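Local coordinates for protein putative Phosphate (Eubacterium rectale, PDB 3DAO) that is of unconfirmed function but, as a haloacid dehalogenase-like hydrolase, is probably a phosphatase, at residues Gly86-Tyr100 with Asn206-Leu219. Sequence-based numbering, arbitrary orientation.
Sequences GGTVVRTPKEILKTY and NAKGVSKWTALSYL
Gly87 packs directly against the start of helix 212-222, its O 3.5 Å from Ala215 CB. A CB on Gly87 would collide with Ser211 O, while Ala215 is small enough to let hairpin and helix close up. Beside it Val90 spreads its branches: CG2 meets Ala215 CB, and CG1, anti to the backbone N (chi1 -178°), meets Leu219 CD2 and lies 4.0 Å from Tyr218 CD2. Branched Val210 fills between Thr88 and Tyr100, CG1 on Thr88 CG2 (3.6 Å) and CG2 on Tyr100 CB (3.7 Å). The long Tyr100 ring reaches the helix, its OH 3.6 Å from Tyr218 CB. Water 1 lies over that ring's centre, donating to Gly87 O and accepting from Ser211 N.

The outer side is looser. Lys98 lays CB over one face of the Tyr218 ring, 3.9 Å from the centroid, a CH-pi contact, while its amine leads away; water 2 joins Tyr100 O to Ala207 N. With an alanine in place of Tyr218, Lys98 CB is likely to lose its aromatic platform and Val90 CG1 a neighbour.

Lys212 forms salt bridges with Asp239 and Asp27, probably the first aspartate of a HAD-type DxD motif, consistent with an active site where the chain returns from strand 202-207 of the probable cap domain to the Rossmann-like core.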
loop_
_atom_site.group_PDB
_atom_site.type_symbol
_atom_site.label_atom_id
_atom_site.label_comp_id
_atom_site.label_asym_id
_atom_site.label_seq_id
_atom_site.Cartn_x
_atom_site.Cartn_y
_atom_site.Cartn_z
ATOM N N GLY A 86 -0.139 0.801 -1.618
ATOM C CA GLY A 86 -0.220 -0.584 -2.051
ATOM C C GLY A 86 0.486 -0.885 -3.351
ATOM O O GLY A 86 0.203 -1.888 -4.009
ATOM N N GLY A 87 1.416 -0.032 -3.727
ATOM C CA GLY A 87 2.159 -0.267 -4.967
ATOM C C GLY A 87 1.850 0.640 -6.141
ATOM O O GLY A 87 2.341 0.409 -7.234
ATOM N N THR A 88 1.078 1.700 -5.915
ATOM C CA THR A 88 0.690 2.616 -6.984
ATOM C C THR A 88 1.657 3.790 -7.151
ATOM O O THR A 88 1.636 4.502 -8.164
ATOM C CB THR A 88 -0.731 3.175 -6.786
ATOM O OG1 THR A 88 -0.846 3.787 -5.494
ATOM C CG2 THR A 88 -1.793 2.076 -6.970
ATOM N N VAL A 89 2.533 3.946 -6.147
ATOM C CA VAL A 89 3.577 4.988 -6.180
ATOM C C VAL A 89 4.886 4.447 -5.613
ATOM O O VAL A 89 4.884 3.756 -4.578
ATOM C CB VAL A 89 3.193 6.221 -5.354
ATOM C CG1 VAL A 89 4.166 7.394 -5.612
ATOM C CG2 VAL A 89 1.746 6.647 -5.612
ATOM N N VAL A 90 5.954 4.746 -6.353
ATOM C CA VAL A 90 7.338 4.422 -6.014
ATOM C C VAL A 90 8.124 5.746 -6.037
ATOM O O VAL A 90 8.145 6.466 -7.037
ATOM C CB VAL A 90 7.976 3.466 -7.019
ATOM C CG1 VAL A 90 9.424 3.099 -6.609
ATOM C CG2 VAL A 90 7.121 2.213 -7.260
ATOM N N ARG A 91 8.773 6.059 -4.927
ATOM C CA ARG A 91 9.454 7.338 -4.793
ATOM C C ARG A 91 10.636 7.337 -3.838
ATOM O O ARG A 91 10.781 6.478 -2.935
ATOM C CB ARG A 91 8.443 8.418 -4.362
ATOM C CG ARG A 91 7.736 8.252 -3.004
ATOM C CD ARG A 91 6.995 9.568 -2.754
ATOM N NE ARG A 91 8.002 10.635 -2.714
ATOM C CZ ARG A 91 7.758 11.935 -2.732
ATOM N NH1 ARG A 91 6.505 12.418 -2.853
ATOM N NH2 ARG A 91 8.786 12.753 -2.663
ATOM N N THR A 92 11.470 8.333 -4.067
ATOM C CA THR A 92 12.618 8.587 -3.234
ATOM C C THR A 92 12.087 9.642 -2.294
ATOM O O THR A 92 10.946 10.065 -2.408
ATOM C CB THR A 92 13.858 9.130 -4.028
ATOM O OG1 THR A 92 13.678 10.522 -4.281
ATOM C CG2 THR A 92 14.072 8.395 -5.346
ATOM N N PRO A 93 12.898 10.071 -1.338
ATOM C CA PRO A 93 12.391 11.075 -0.449
ATOM C C PRO A 93 12.092 12.380 -1.141
ATOM O O PRO A 93 11.297 13.161 -0.649
ATOM C CB PRO A 93 13.556 11.297 0.541
ATOM C CG PRO A 93 14.364 10.096 0.469
ATOM C CD PRO A 93 14.173 9.497 -0.886
ATOM N N LYS A 94 12.726 12.611 -2.282
ATOM C CA LYS A 94 12.554 13.896 -2.955
ATOM C C LYS A 94 11.777 13.846 -4.258
ATOM O O LYS A 94 11.192 14.866 -4.667
ATOM C CB LYS A 94 13.903 14.573 -3.174
ATOM C CG LYS A 94 14.550 15.040 -1.856
ATOM N N GLU A 95 11.758 12.697 -4.915
ATOM C CA GLU A 95 11.012 12.613 -6.183
ATOM C C GLU A 95 10.322 11.295 -6.404
ATOM O O GLU A 95 10.745 10.243 -5.915
ATOM C CB GLU A 95 11.943 12.877 -7.373
ATOM C CG GLU A 95 12.834 11.716 -7.738
ATOM C CD GLU A 95 13.986 12.124 -8.673
ATOM O OE1 GLU A 95 14.300 13.340 -8.700
ATOM O OE2 GLU A 95 14.571 11.243 -9.362
ATOM N N ILE A 96 9.263 11.388 -7.195
ATOM C CA ILE A 96 8.469 10.240 -7.578
ATOM C C ILE A 96 9.190 9.612 -8.727
ATOM O O ILE A 96 9.575 10.301 -9.670
ATOM C CB ILE A 96 7.007 10.666 -7.930
ATOM C CG1 ILE A 96 6.329 11.193 -6.659
ATOM C CG2 ILE A 96 6.233 9.517 -8.552
ATOM C CD1 ILE A 96 4.926 11.682 -6.839
ATOM N N LEU A 97 9.419 8.302 -8.631
ATOM C CA LEU A 97 10.100 7.577 -9.674
ATOM C C LEU A 97 9.131 7.015 -10.666
ATOM O O LEU A 97 9.385 6.984 -11.861
ATOM C CB LEU A 97 10.936 6.441 -9.116
ATOM C CG LEU A 97 12.053 6.931 -8.188
ATOM C CD1 LEU A 97 12.736 5.704 -7.688
ATOM C CD2 LEU A 97 13.020 7.920 -8.872
ATOM N N LYS A 98 8.027 6.524 -10.138
ATOM C CA LYS A 98 7.029 5.836 -10.937
ATOM C C LYS A 98 5.679 5.851 -10.260
ATOM O O LYS A 98 5.585 5.571 -9.068
ATOM C CB LYS A 98 7.491 4.391 -11.070
ATOM C CG LYS A 98 6.530 3.419 -11.730
ATOM C CD LYS A 98 6.516 3.565 -13.189
ATOM C CE LYS A 98 5.825 2.387 -13.826
ATOM N NZ LYS A 98 5.585 2.616 -15.264
ATOM N N THR A 99 4.644 6.169 -11.024
ATOM C CA THR A 99 3.260 6.052 -10.538
ATOM C C THR A 99 2.497 5.121 -11.470
ATOM O O THR A 99 2.867 4.926 -12.626
ATOM C CB THR A 99 2.549 7.391 -10.430
ATOM O OG1 THR A 99 2.303 7.908 -11.731
ATOM C CG2 THR A 99 3.389 8.407 -9.686
ATOM N N TYR A 100 1.465 4.499 -10.945
ATOM C CA TYR A 100 0.635 3.597 -11.722
ATOM C C TYR A 100 -0.785 4.167 -11.710
ATOM O O TYR A 100 -1.661 3.699 -11.002
ATOM C CB TYR A 100 0.662 2.192 -11.156
ATOM C CG TYR A 100 2.021 1.539 -11.159
ATOM C CD1 TYR A 100 2.955 1.787 -10.154
ATOM C CD2 TYR A 100 2.374 0.670 -12.170
ATOM C CE1 TYR A 100 4.195 1.147 -10.160
ATOM C CE2 TYR A 100 3.623 0.041 -12.199
ATOM C CZ TYR A 100 4.524 0.290 -11.195
ATOM O OH TYR A 100 5.748 -0.326 -11.236
ATOM N N ASN A 206 -7.739 -0.093 -8.391
ATOM C CA ASN A 206 -6.507 0.508 -8.862
ATOM C C ASN A 206 -6.303 0.088 -10.299
ATOM O O ASN A 206 -7.035 -0.724 -10.852
ATOM C CB ASN A 206 -5.290 0.015 -8.113
ATOM C CG ASN A 206 -5.356 0.224 -6.609
ATOM O OD1 ASN A 206 -5.252 -0.745 -5.880
ATOM N ND2 ASN A 206 -5.448 1.487 -6.138
ATOM N N ALA A 207 -5.234 0.620 -10.888
ATOM C CA ALA A 207 -4.915 0.293 -12.281
ATOM C C ALA A 207 -4.637 -1.178 -12.441
ATOM O O ALA A 207 -4.090 -1.844 -11.554
ATOM C CB ALA A 207 -3.716 1.124 -12.769
ATOM N N LYS A 208 -5.019 -1.707 -13.600
ATOM C CA LYS A 208 -4.737 -3.102 -13.891
ATOM C C LYS A 208 -3.244 -3.386 -13.729
ATOM O O LYS A 208 -2.411 -2.629 -14.170
ATOM C CB LYS A 208 -5.195 -3.463 -15.324
ATOM C CG LYS A 208 -5.111 -4.911 -15.647
ATOM C CD LYS A 208 -5.600 -5.150 -17.075
ATOM C CE LYS A 208 -5.728 -6.632 -17.389
ATOM N NZ LYS A 208 -6.355 -6.840 -18.732
ATOM N N GLY A 209 -2.945 -4.454 -13.027
ATOM C CA GLY A 209 -1.566 -4.904 -12.853
ATOM C C GLY A 209 -0.836 -4.360 -11.652
ATOM O O GLY A 209 0.321 -4.702 -11.384
ATOM N N VAL A 210 -1.519 -3.518 -10.915
ATOM C CA VAL A 210 -0.908 -2.920 -9.717
ATOM C C VAL A 210 -0.741 -3.953 -8.619
ATOM O O VAL A 210 -1.616 -4.778 -8.360
ATOM C CB VAL A 210 -1.729 -1.734 -9.172
ATOM C CG1 VAL A 210 -1.391 -1.438 -7.668
ATOM C CG2 VAL A 210 -1.525 -0.519 -10.030
ATOM N N SER A 211 0.428 -3.904 -7.989
ATOM C CA SER A 211 0.667 -4.705 -6.796
ATOM C C SER A 211 1.957 -4.285 -6.112
ATOM O O SER A 211 2.786 -3.599 -6.687
ATOM C CB SER A 211 0.792 -6.181 -7.128
ATOM O OG SER A 211 2.014 -6.482 -7.832
ATOM N N LYS A 212 2.131 -4.783 -4.901
ATOM C CA LYS A 212 3.386 -4.539 -4.182
ATOM C C LYS A 212 4.557 -5.145 -4.966
ATOM O O LYS A 212 5.617 -4.523 -5.131
ATOM C CB LYS A 212 3.339 -5.124 -2.757
ATOM C CG LYS A 212 2.540 -4.330 -1.769
ATOM C CD LYS A 212 2.513 -5.085 -0.423
ATOM C CE LYS A 212 1.976 -4.223 0.675
ATOM N NZ LYS A 212 1.726 -5.066 1.886
ATOM N N TRP A 213 4.361 -6.327 -5.537
ATOM C CA TRP A 213 5.468 -6.984 -6.273
ATOM C C TRP A 213 5.788 -6.265 -7.575
ATOM O O TRP A 213 6.940 -6.125 -7.958
ATOM C CB TRP A 213 5.216 -8.471 -6.546
ATOM C CG TRP A 213 6.388 -9.063 -7.246
ATOM C CD1 TRP A 213 6.448 -9.439 -8.552
ATOM C CD2 TRP A 213 7.717 -9.220 -6.724
ATOM N NE1 TRP A 213 7.722 -9.882 -8.868
ATOM C CE2 TRP A 213 8.514 -9.771 -7.756
ATOM C CE3 TRP A 213 8.296 -9.000 -5.481
ATOM C CZ2 TRP A 213 9.855 -10.068 -7.581
ATOM C CZ3 TRP A 213 9.659 -9.315 -5.310
ATOM C CH2 TRP A 213 10.403 -9.832 -6.343
ATOM N N THR A 214 4.771 -5.768 -8.248
ATOM C CA THR A 214 5.000 -4.986 -9.473
ATOM C C THR A 214 5.907 -3.788 -9.203
ATOM O O THR A 214 6.921 -3.529 -9.896
ATOM C CB THR A 214 3.669 -4.499 -10.113
ATOM O OG1 THR A 214 2.910 -5.647 -10.509
ATOM C CG2 THR A 214 3.931 -3.639 -11.371
ATOM N N ALA A 215 5.530 -3.063 -8.160
ATOM C CA ALA A 215 6.248 -1.860 -7.772
ATOM C C ALA A 215 7.650 -2.221 -7.286
ATOM O O ALA A 215 8.607 -1.531 -7.599
ATOM C CB ALA A 215 5.515 -1.070 -6.671
ATOM N N LEU A 216 7.746 -3.284 -6.508
ATOM C CA LEU A 216 9.054 -3.695 -5.987
ATOM C C LEU A 216 9.949 -4.149 -7.116
ATOM O O LEU A 216 11.135 -3.860 -7.146
ATOM C CB LEU A 216 8.921 -4.742 -4.881
ATOM C CG LEU A 216 10.173 -5.065 -4.087
ATOM C CD1 LEU A 216 10.718 -3.799 -3.477
ATOM C CD2 LEU A 216 9.902 -6.148 -3.016
ATOM N N SER A 217 9.363 -4.835 -8.088
ATOM C CA SER A 217 10.112 -5.315 -9.248
ATOM C C SER A 217 10.700 -4.161 -10.048
ATOM O O SER A 217 11.790 -4.260 -10.608
ATOM C CB SER A 217 9.216 -6.160 -10.153
ATOM O OG SER A 217 8.814 -7.322 -9.478
ATOM N N TYR A 218 9.958 -3.063 -10.074
ATOM C CA TYR A 218 10.388 -1.844 -10.735
ATOM C C TYR A 218 11.717 -1.362 -10.148
ATOM O O TYR A 218 12.677 -1.013 -10.890
ATOM C CB TYR A 218 9.316 -0.744 -10.663
ATOM C CG TYR A 218 9.858 0.590 -11.021
ATOM C CD1 TYR A 218 9.904 1.012 -12.349
ATOM C CD2 TYR A 218 10.415 1.420 -10.054
ATOM C CE1 TYR A 218 10.445 2.231 -12.668
ATOM C CE2 TYR A 218 10.956 2.622 -10.368
ATOM C CZ TYR A 218 10.984 3.025 -11.681
ATOM O OH TYR A 218 11.538 4.233 -11.965
ATOM N N LEU A 219 11.774 -1.376 -8.813
ATOM C CA LEU A 219 12.977 -0.972 -8.095
ATOM C C LEU A 219 14.108 -1.964 -8.280
ATOM O O LEU A 219 15.259 -1.560 -8.485
ATOM C CB LEU A 219 12.738 -0.758 -6.601
ATOM C CG LEU A 219 12.061 0.542 -6.194
ATOM C CD1 LEU A 219 11.837 0.597 -4.657
ATOM C CD2 LEU A 219 12.853 1.779 -6.731
HETATM O O HOH W 1 2.204 -1.526 -9.136
HETATM O O HOH W 2 -3.887 2.717 -9.761
#